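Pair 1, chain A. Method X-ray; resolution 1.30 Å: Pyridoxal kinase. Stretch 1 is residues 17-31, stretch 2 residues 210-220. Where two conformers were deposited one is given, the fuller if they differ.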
# COMPACT_ATOMS: atom_id res chain seq x y z
N GLY A 17 -9.69 11.81 -2.80
CA GLY A 17 -9.59 10.65 -3.70
C GLY A 17 -8.34 9.81 -3.60
O GLY A 17 -7.75 9.41 -4.61
N ILE A 18 -7.90 9.54 -2.38
CA ILE A 18 -6.77 8.66 -2.15
C ILE A 18 -7.16 7.57 -1.15
O ILE A 18 -8.33 7.46 -0.78
CB ILE A 18 -5.49 9.44 -1.71
CG1 ILE A 18 -5.68 10.12 -0.34
CG2 ILE A 18 -5.07 10.48 -2.77
CD1 ILE A 18 -4.37 10.54 0.34
N SER A 19 -6.18 6.76 -0.77
CA SER A 19 -6.30 5.79 0.33
C SER A 19 -7.64 5.02 0.32
O SER A 19 -7.99 4.43 -0.70
CB SER A 19 -5.96 6.46 1.67
OG SER A 19 -6.75 7.60 1.92
N LEU A 20 -8.39 5.02 1.42
CA LEU A 20 -9.57 4.17 1.50
C LEU A 20 -10.62 4.53 0.47
O LEU A 20 -11.32 3.66 -0.05
CB LEU A 20 -10.16 4.22 2.90
CG LEU A 20 -11.00 3.04 3.38
CD1 LEU A 20 -10.28 1.70 3.18
CD2 LEU A 20 -11.31 3.26 4.85
N SER A 21 -10.74 5.83 0.15
CA SER A 21 -11.71 6.27 -0.86
C SER A 21 -11.43 5.69 -2.25
O SER A 21 -12.34 5.58 -3.07
CB SER A 21 -11.76 7.80 -0.95
OG SER A 21 -10.72 8.31 -1.75
N SER A 22 -10.17 5.35 -2.54
CA SER A 22 -9.86 4.71 -3.81
C SER A 22 -9.76 3.19 -3.69
O SER A 22 -10.12 2.48 -4.62
CB SER A 22 -8.61 5.31 -4.45
OG SER A 22 -7.51 5.21 -3.58
N ALA A 23 -9.31 2.69 -2.54
CA ALA A 23 -9.25 1.25 -2.33
C ALA A 23 -10.64 0.61 -2.35
O ALA A 23 -10.80 -0.49 -2.89
CB ALA A 23 -8.52 0.92 -1.05
N LEU A 24 -11.63 1.28 -1.77
CA LEU A 24 -12.98 0.73 -1.72
C LEU A 24 -13.55 0.44 -3.11
O LEU A 24 -13.97 -0.69 -3.37
CB LEU A 24 -13.93 1.62 -0.90
CG LEU A 24 -14.39 1.05 0.44
CD1 LEU A 24 -15.09 2.13 1.24
CD2 LEU A 24 -15.30 -0.17 0.25
N PRO A 25 -13.61 1.46 -4.00
CA PRO A 25 -14.09 1.18 -5.35
C PRO A 25 -13.28 0.10 -6.08
O PRO A 25 -13.87 -0.79 -6.71
CB PRO A 25 -13.98 2.54 -6.05
CG PRO A 25 -14.10 3.54 -4.93
CD PRO A 25 -13.34 2.89 -3.81
N VAL A 26 -11.96 0.16 -6.00
CA VAL A 26 -11.12 -0.78 -6.72
C VAL A 26 -11.36 -2.22 -6.27
O VAL A 26 -11.59 -3.12 -7.08
CB VAL A 26 -9.63 -0.37 -6.60
CG1 VAL A 26 -8.70 -1.49 -7.07
CG2 VAL A 26 -9.37 0.91 -7.38
N LEU A 27 -11.32 -2.45 -4.96
CA LEU A 27 -11.44 -3.81 -4.45
C LEU A 27 -12.87 -4.33 -4.54
O LEU A 27 -13.09 -5.52 -4.77
CB LEU A 27 -10.85 -3.90 -3.04
CG LEU A 27 -9.31 -3.81 -3.06
CD1 LEU A 27 -8.78 -3.41 -1.69
CD2 LEU A 27 -8.67 -5.11 -3.54
N THR A 28 -13.85 -3.45 -4.40
CA THR A 28 -15.24 -3.83 -4.66
C THR A 28 -15.38 -4.30 -6.11
O THR A 28 -15.98 -5.35 -6.37
CB THR A 28 -16.19 -2.68 -4.34
OG1 THR A 28 -16.08 -2.35 -2.95
CG2 THR A 28 -17.64 -3.06 -4.63
N ALA A 29 -14.82 -3.54 -7.05
CA ALA A 29 -14.91 -3.93 -8.46
C ALA A 29 -14.23 -5.27 -8.71
O ALA A 29 -14.65 -6.03 -9.58
CB ALA A 29 -14.30 -2.85 -9.35
N MSE A 30 -13.22 -5.59 -7.93
CA MSE A 30 -12.50 -6.86 -8.02
C MSE A 30 -13.18 -7.97 -7.22
O MSE A 30 -12.58 -8.98 -7.00
CB MSE A 30 -11.03 -6.67 -7.56
CG MSE A 30 -10.22 -5.64 -8.46
SE MSE A 30 -8.29 -5.34 -8.02
CE MSE A 30 -8.42 -7.35 -8.10
N GLN A 31 -14.40 -7.75 -6.79
CA GLN A 31 -15.26 -8.81 -6.25
C GLN A 31 -14.87 -9.19 -4.79
O GLN A 31 -15.10 -10.26 -4.35
CB GLN A 31 -15.29 -10.03 -7.20
CG GLN A 31 -15.38 -9.69 -8.72
CD GLN A 31 -15.32 -10.97 -9.57
OE1 GLN A 31 -16.10 -11.67 -9.39
NE2 GLN A 31 -14.22 -11.31 -10.18
N TYR A 210 1.43 12.59 -8.83
CA TYR A 210 -0.00 12.39 -8.65
C TYR A 210 -0.30 11.68 -7.35
O TYR A 210 0.26 10.61 -7.07
CB TYR A 210 -0.61 11.61 -9.83
CG TYR A 210 -0.21 12.25 -11.11
CD1 TYR A 210 -0.94 13.32 -11.62
CD2 TYR A 210 0.96 11.86 -11.77
CE1 TYR A 210 -0.54 13.96 -12.78
CE2 TYR A 210 1.38 12.50 -12.91
CZ TYR A 210 0.62 13.54 -13.42
OH TYR A 210 1.04 14.17 -14.56
N ASN A 211 -1.21 12.25 -6.60
CA ASN A 211 -1.60 11.67 -5.33
C ASN A 211 -2.36 10.37 -5.53
O ASN A 211 -3.06 10.18 -6.54
CB ASN A 211 -2.43 12.68 -4.54
CG ASN A 211 -1.65 13.94 -4.22
OD1 ASN A 211 -0.44 13.89 -3.99
ND2 ASN A 211 -2.33 15.08 -4.21
N GLY A 212 -2.20 9.46 -4.58
CA GLY A 212 -2.97 8.23 -4.60
C GLY A 212 -2.35 7.08 -5.38
O GLY A 212 -2.91 5.99 -5.41
N THR A 213 -1.19 7.31 -6.01
CA THR A 213 -0.61 6.25 -6.84
C THR A 213 -0.17 5.04 -6.00
O THR A 213 -0.43 3.90 -6.37
CB THR A 213 0.56 6.77 -7.72
OG1 THR A 213 1.51 7.46 -6.91
CG2 THR A 213 0.05 7.71 -8.80
N GLY A 214 0.48 5.30 -4.87
CA GLY A 214 0.92 4.22 -4.00
C GLY A 214 -0.25 3.43 -3.44
O GLY A 214 -0.23 2.20 -3.42
N ASP A 215 -1.29 4.14 -2.98
CA ASP A 215 -2.47 3.47 -2.42
C ASP A 215 -3.17 2.62 -3.46
O ASP A 215 -3.61 1.50 -3.17
CB ASP A 215 -3.48 4.49 -1.86
CG ASP A 215 -3.00 5.21 -0.60
OD1 ASP A 215 -2.40 4.55 0.30
OD2 ASP A 215 -3.30 6.43 -0.48
N THR A 216 -3.29 3.14 -4.68
CA THR A 216 -3.96 2.41 -5.74
C THR A 216 -3.13 1.21 -6.19
O THR A 216 -3.67 0.12 -6.40
CB THR A 216 -4.30 3.36 -6.89
OG1 THR A 216 -5.19 4.37 -6.38
CG2 THR A 216 -4.98 2.62 -8.03
N LEU A 217 -1.82 1.39 -6.31
CA LEU A 217 -0.94 0.27 -6.61
C LEU A 217 -1.10 -0.86 -5.60
O LEU A 217 -1.24 -2.03 -5.97
CB LEU A 217 0.52 0.72 -6.66
CG LEU A 217 1.53 -0.35 -7.07
CD1 LEU A 217 1.45 -0.70 -8.54
CD2 LEU A 217 2.94 0.10 -6.72
N ALA A 218 -1.09 -0.50 -4.31
CA ALA A 218 -1.21 -1.50 -3.27
C ALA A 218 -2.54 -2.23 -3.33
O ALA A 218 -2.60 -3.45 -3.17
CB ALA A 218 -1.00 -0.89 -1.91
N ALA A 219 -3.63 -1.49 -3.56
CA ALA A 219 -4.95 -2.10 -3.66
C ALA A 219 -5.01 -3.08 -4.84
O ALA A 219 -5.54 -4.18 -4.71
CB ALA A 219 -6.05 -1.04 -3.78
N VAL A 220 -4.46 -2.67 -5.98
CA VAL A 220 -4.46 -3.54 -7.16
C VAL A 220 -3.63 -4.80 -6.93
O VAL A 220 -4.07 -5.91 -7.26
CB VAL A 220 -4.00 -2.78 -8.42
CG1 VAL A 220 -3.75 -3.73 -9.57
CG2 VAL A 220 -5.03 -1.73 -8.81

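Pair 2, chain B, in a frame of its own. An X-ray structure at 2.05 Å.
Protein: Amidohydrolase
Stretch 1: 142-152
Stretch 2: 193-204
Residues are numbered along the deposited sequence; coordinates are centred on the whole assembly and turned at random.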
# COMPACT_ATOMS: atom_id res chain seq x y z
N ASN B 142 25.63 3.11 -32.35
CA ASN B 142 24.22 3.11 -32.72
C ASN B 142 23.52 4.14 -31.81
O ASN B 142 23.37 3.91 -30.60
CB ASN B 142 23.70 1.69 -32.53
CG ASN B 142 22.23 1.59 -32.62
OD1 ASN B 142 21.59 2.31 -33.40
ND2 ASN B 142 21.65 0.70 -31.80
N LEU B 143 23.12 5.28 -32.37
CA LEU B 143 22.66 6.41 -31.53
C LEU B 143 21.55 6.03 -30.54
O LEU B 143 21.56 6.47 -29.36
CB LEU B 143 22.24 7.59 -32.41
CG LEU B 143 21.71 8.85 -31.70
CD1 LEU B 143 22.72 9.44 -30.73
CD2 LEU B 143 21.30 9.89 -32.74
N SER B 144 20.60 5.23 -31.00
CA SER B 144 19.43 4.85 -30.21
C SER B 144 19.64 3.58 -29.40
O SER B 144 18.65 3.02 -28.88
CB SER B 144 18.19 4.74 -31.11
OG SER B 144 18.29 3.66 -32.04
N GLU B 145 20.88 3.11 -29.29
CA GLU B 145 21.19 1.87 -28.55
C GLU B 145 20.29 1.61 -27.32
O GLU B 145 19.70 0.54 -27.20
CB GLU B 145 22.65 1.87 -28.10
CG GLU B 145 23.08 0.60 -27.38
CD GLU B 145 23.00 -0.65 -28.24
OE1 GLU B 145 23.29 -0.57 -29.46
OE2 GLU B 145 22.64 -1.71 -27.70
N MET B 146 20.19 2.57 -26.41
CA MET B 146 19.49 2.34 -25.15
C MET B 146 17.99 2.21 -25.36
O MET B 146 17.35 1.38 -24.71
CB MET B 146 19.80 3.42 -24.11
CG MET B 146 21.17 3.26 -23.46
SD MET B 146 21.22 1.80 -22.42
CE MET B 146 22.52 2.20 -21.25
N ALA B 147 17.44 2.98 -26.31
CA ALA B 147 16.01 2.85 -26.69
C ALA B 147 15.75 1.50 -27.36
O ALA B 147 14.69 0.88 -27.14
CB ALA B 147 15.54 4.00 -27.60
N ASP B 148 16.72 1.03 -28.16
CA ASP B 148 16.61 -0.29 -28.77
C ASP B 148 16.54 -1.41 -27.70
O ASP B 148 15.86 -2.43 -27.88
CB ASP B 148 17.79 -0.59 -29.70
CG ASP B 148 17.94 0.43 -30.84
OD1 ASP B 148 17.09 1.33 -31.06
OD2 ASP B 148 18.96 0.32 -31.53
N ARG B 149 17.29 -1.22 -26.61
CA ARG B 149 17.24 -2.18 -25.49
C ARG B 149 15.86 -2.23 -24.81
O ARG B 149 15.37 -3.32 -24.45
CB ARG B 149 18.31 -1.86 -24.46
CG ARG B 149 19.73 -1.97 -25.01
CD ARG B 149 20.05 -3.40 -25.41
NE ARG B 149 21.44 -3.53 -25.82
CZ ARG B 149 22.15 -4.66 -25.79
NH1 ARG B 149 21.65 -5.81 -25.33
NH2 ARG B 149 23.40 -4.64 -26.22
N ILE B 150 15.25 -1.05 -24.66
CA ILE B 150 13.89 -0.94 -24.12
C ILE B 150 12.94 -1.71 -25.01
O ILE B 150 12.18 -2.58 -24.53
CB ILE B 150 13.43 0.53 -24.03
CG1 ILE B 150 14.25 1.29 -22.99
CG2 ILE B 150 11.94 0.64 -23.75
CD1 ILE B 150 14.33 0.62 -21.63
N ALA B 151 13.02 -1.45 -26.31
CA ALA B 151 12.15 -2.12 -27.24
C ALA B 151 12.38 -3.64 -27.28
O ALA B 151 11.41 -4.39 -27.36
CB ALA B 151 12.27 -1.51 -28.62
N ALA B 152 13.63 -4.09 -27.20
CA ALA B 152 13.93 -5.50 -27.11
C ALA B 152 13.34 -6.11 -25.86
O ALA B 152 12.77 -7.23 -25.92
CB ALA B 152 15.44 -5.78 -27.18
N ALA B 193 16.47 14.69 -32.85
CA ALA B 193 15.71 14.25 -34.04
C ALA B 193 16.33 12.96 -34.62
O ALA B 193 15.62 12.02 -34.97
CB ALA B 193 15.62 15.34 -35.13
N ARG B 194 17.64 12.91 -34.73
CA ARG B 194 18.31 11.72 -35.22
C ARG B 194 18.05 10.50 -34.30
O ARG B 194 17.87 9.40 -34.77
CB ARG B 194 19.80 11.97 -35.40
CG ARG B 194 20.15 12.80 -36.64
CD ARG B 194 21.64 12.75 -36.97
NE ARG B 194 22.40 13.56 -36.03
CZ ARG B 194 23.31 13.11 -35.16
NH1 ARG B 194 23.91 13.99 -34.35
NH2 ARG B 194 23.64 11.81 -35.06
N LEU B 195 17.97 10.72 -33.00
CA LEU B 195 17.69 9.62 -32.07
C LEU B 195 16.26 9.12 -32.27
O LEU B 195 16.02 7.91 -32.33
CB LEU B 195 17.88 10.10 -30.63
CG LEU B 195 17.49 9.13 -29.51
CD1 LEU B 195 18.48 8.01 -29.44
CD2 LEU B 195 17.43 9.90 -28.21
N ILE B 196 15.31 10.06 -32.39
CA ILE B 196 13.93 9.72 -32.68
C ILE B 196 13.82 8.90 -33.98
O ILE B 196 13.11 7.91 -34.03
CB ILE B 196 13.05 10.98 -32.77
CG1 ILE B 196 12.77 11.56 -31.36
CG2 ILE B 196 11.74 10.70 -33.49
CD1 ILE B 196 12.00 10.63 -30.42
N GLU B 197 14.59 9.27 -35.00
CA GLU B 197 14.65 8.51 -36.23
C GLU B 197 15.18 7.07 -36.02
O GLU B 197 14.61 6.13 -36.54
CB GLU B 197 15.46 9.28 -37.30
CG GLU B 197 15.59 8.59 -38.65
CD GLU B 197 14.26 8.29 -39.30
OE1 GLU B 197 13.24 8.94 -39.01
OE2 GLU B 197 14.22 7.37 -40.13
N GLY B 198 16.25 6.91 -35.24
CA GLY B 198 16.73 5.57 -34.85
C GLY B 198 15.65 4.75 -34.15
O GLY B 198 15.43 3.58 -34.47
N CYS B 199 14.90 5.40 -33.25
CA CYS B 199 13.79 4.72 -32.57
C CYS B 199 12.69 4.29 -33.53
O CYS B 199 12.18 3.17 -33.45
CB CYS B 199 13.18 5.61 -31.49
SG CYS B 199 14.27 5.99 -30.12
N ARG B 200 12.32 5.17 -34.45
CA ARG B 200 11.29 4.82 -35.45
C ARG B 200 11.67 3.55 -36.25
O ARG B 200 10.85 2.67 -36.45
CB ARG B 200 11.03 5.99 -36.41
CG ARG B 200 9.82 5.78 -37.32
CD ARG B 200 9.82 6.74 -38.49
NE ARG B 200 11.05 6.67 -39.27
CZ ARG B 200 11.39 5.65 -40.08
NH1 ARG B 200 10.62 4.57 -40.22
NH2 ARG B 200 12.54 5.71 -40.77
N LYS B 201 12.91 3.48 -36.72
CA LYS B 201 13.35 2.30 -37.45
C LYS B 201 13.28 1.07 -36.58
O LYS B 201 12.79 0.05 -37.00
CB LYS B 201 14.78 2.48 -37.97
CG LYS B 201 14.87 3.47 -39.10
CD LYS B 201 16.32 3.83 -39.42
CE LYS B 201 16.39 4.83 -40.55
NZ LYS B 201 17.59 5.71 -40.49
N THR B 202 13.77 1.16 -35.36
CA THR B 202 13.70 0.04 -34.43
C THR B 202 12.28 -0.45 -34.17
O THR B 202 12.06 -1.65 -34.05
CB THR B 202 14.36 0.44 -33.11
OG1 THR B 202 15.77 0.58 -33.34
CG2 THR B 202 14.12 -0.59 -32.05
N LEU B 203 11.33 0.47 -34.06
CA LEU B 203 9.95 0.11 -33.77
C LEU B 203 9.15 -0.41 -34.98
O LEU B 203 8.01 -0.82 -34.84
CB LEU B 203 9.23 1.28 -33.12
CG LEU B 203 9.72 1.61 -31.70
CD1 LEU B 203 8.97 2.83 -31.17
CD2 LEU B 203 9.54 0.45 -30.75
N GLU B 204 9.75 -0.40 -36.16
CA GLU B 204 9.11 -1.01 -37.32
C GLU B 204 8.88 -2.47 -37.03
O GLU B 204 9.78 -3.16 -36.60
CB GLU B 204 9.97 -0.86 -38.58
CG GLU B 204 9.81 0.51 -39.21
CD GLU B 204 10.75 0.76 -40.37
OE1 GLU B 204 11.49 -0.16 -40.78
OE2 GLU B 204 10.73 1.89 -40.89

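Pair 1 and pair 2 share one backbone arrangement: two helices of the same chain packed side by side and running in roughly the same direction. In pair 1 the axes approach to 9.0 Å and cross at -31°. In pair 2 the values are 9.4 Å and -28°. Superposition of 14 central residues gives an RMSD of 0.6 Å. The buried surface is also similar, 464 Å² and 435 Å².

The first stretches match from S19(A) = S144(B) to V26(A) = A151(B), and the second from G212(A) = L195(B) to V220(A) = L203(B). The fit is loosest at G212(A) = L195(B), where the CA atoms lie 1.6 Å apart. G212(A) is the N-cap residue of its helix, whereas L195(B) sits within a helix that begins earlier.

The contact near the start of the first helix is built differently. In pair 1, D215(A) points toward the other stretch and takes a backbone NH. S19(A) N donates a weak hydrogen bond to D215(A) OD2 at 2.9 Å. In pair 2 the position of D215(A) is G198(B), which has no side chain. The serine side chain uses this space: S144(B) OG lies 3.6 Å from G198(B) C. An ideal CB on G198(B) would fall 2.8 Å from S144(B) OG, a clash. The CB of S19(A) points away overall, and that of S144(B) points toward the partner. Their side-chain centres are 4.2 Å apart after superposition.

Next to this site, pair 1 places I18(A) CG2 3.5 Å from G212(A) N. A CB on G212(A) would be tight against that methyl group. Its backbone angles also call for glycine. Pair 2 has a leucine at the matched position, and L195(B) CD1 packs 3.4 Å from S144(B) CA.

One helical turn on, S22(A) = A147(B) faces T216(A) = C199(B). In pair 1 both residues carry hydroxyls, and S22(A) OG is 3.7 Å from T216(A) OG1. The threonine hydroxyl is used within its own stretch: T216(A) OG1 donates to G212(A) O, at the N-cap, at 3.0 Å. In pair 2 the contact is apolar, with A147(B) CB 3.5 Å from C199(B) SG.

The clearest exchange is at A23(A) = D148(B) and A219(A) = T202(B). In pair 1 two small residues meet, A23(A) CB to A219(A) CB at 4.2 Å. In pair 2 a hydrogen bond joins the helices: T202(B) OG1 donates to D148(B) OD1 at 2.7 Å. The same carboxylate oxygen accepts from S144(B) OG, 2.8 Å from D148(B) OD1. N142(B) ND2 donates to D148(B) OD2 at 2.7 Å, which helps hold the aspartate in place.

Farther along, both pairs are apolar. V26(A) CG1 lies 4.1 Å from V220(A) CG2. At the matched positions, the smaller A151(B) meets a longer partner, with A151(B) CB 4.0 Å from L203(B) CD2.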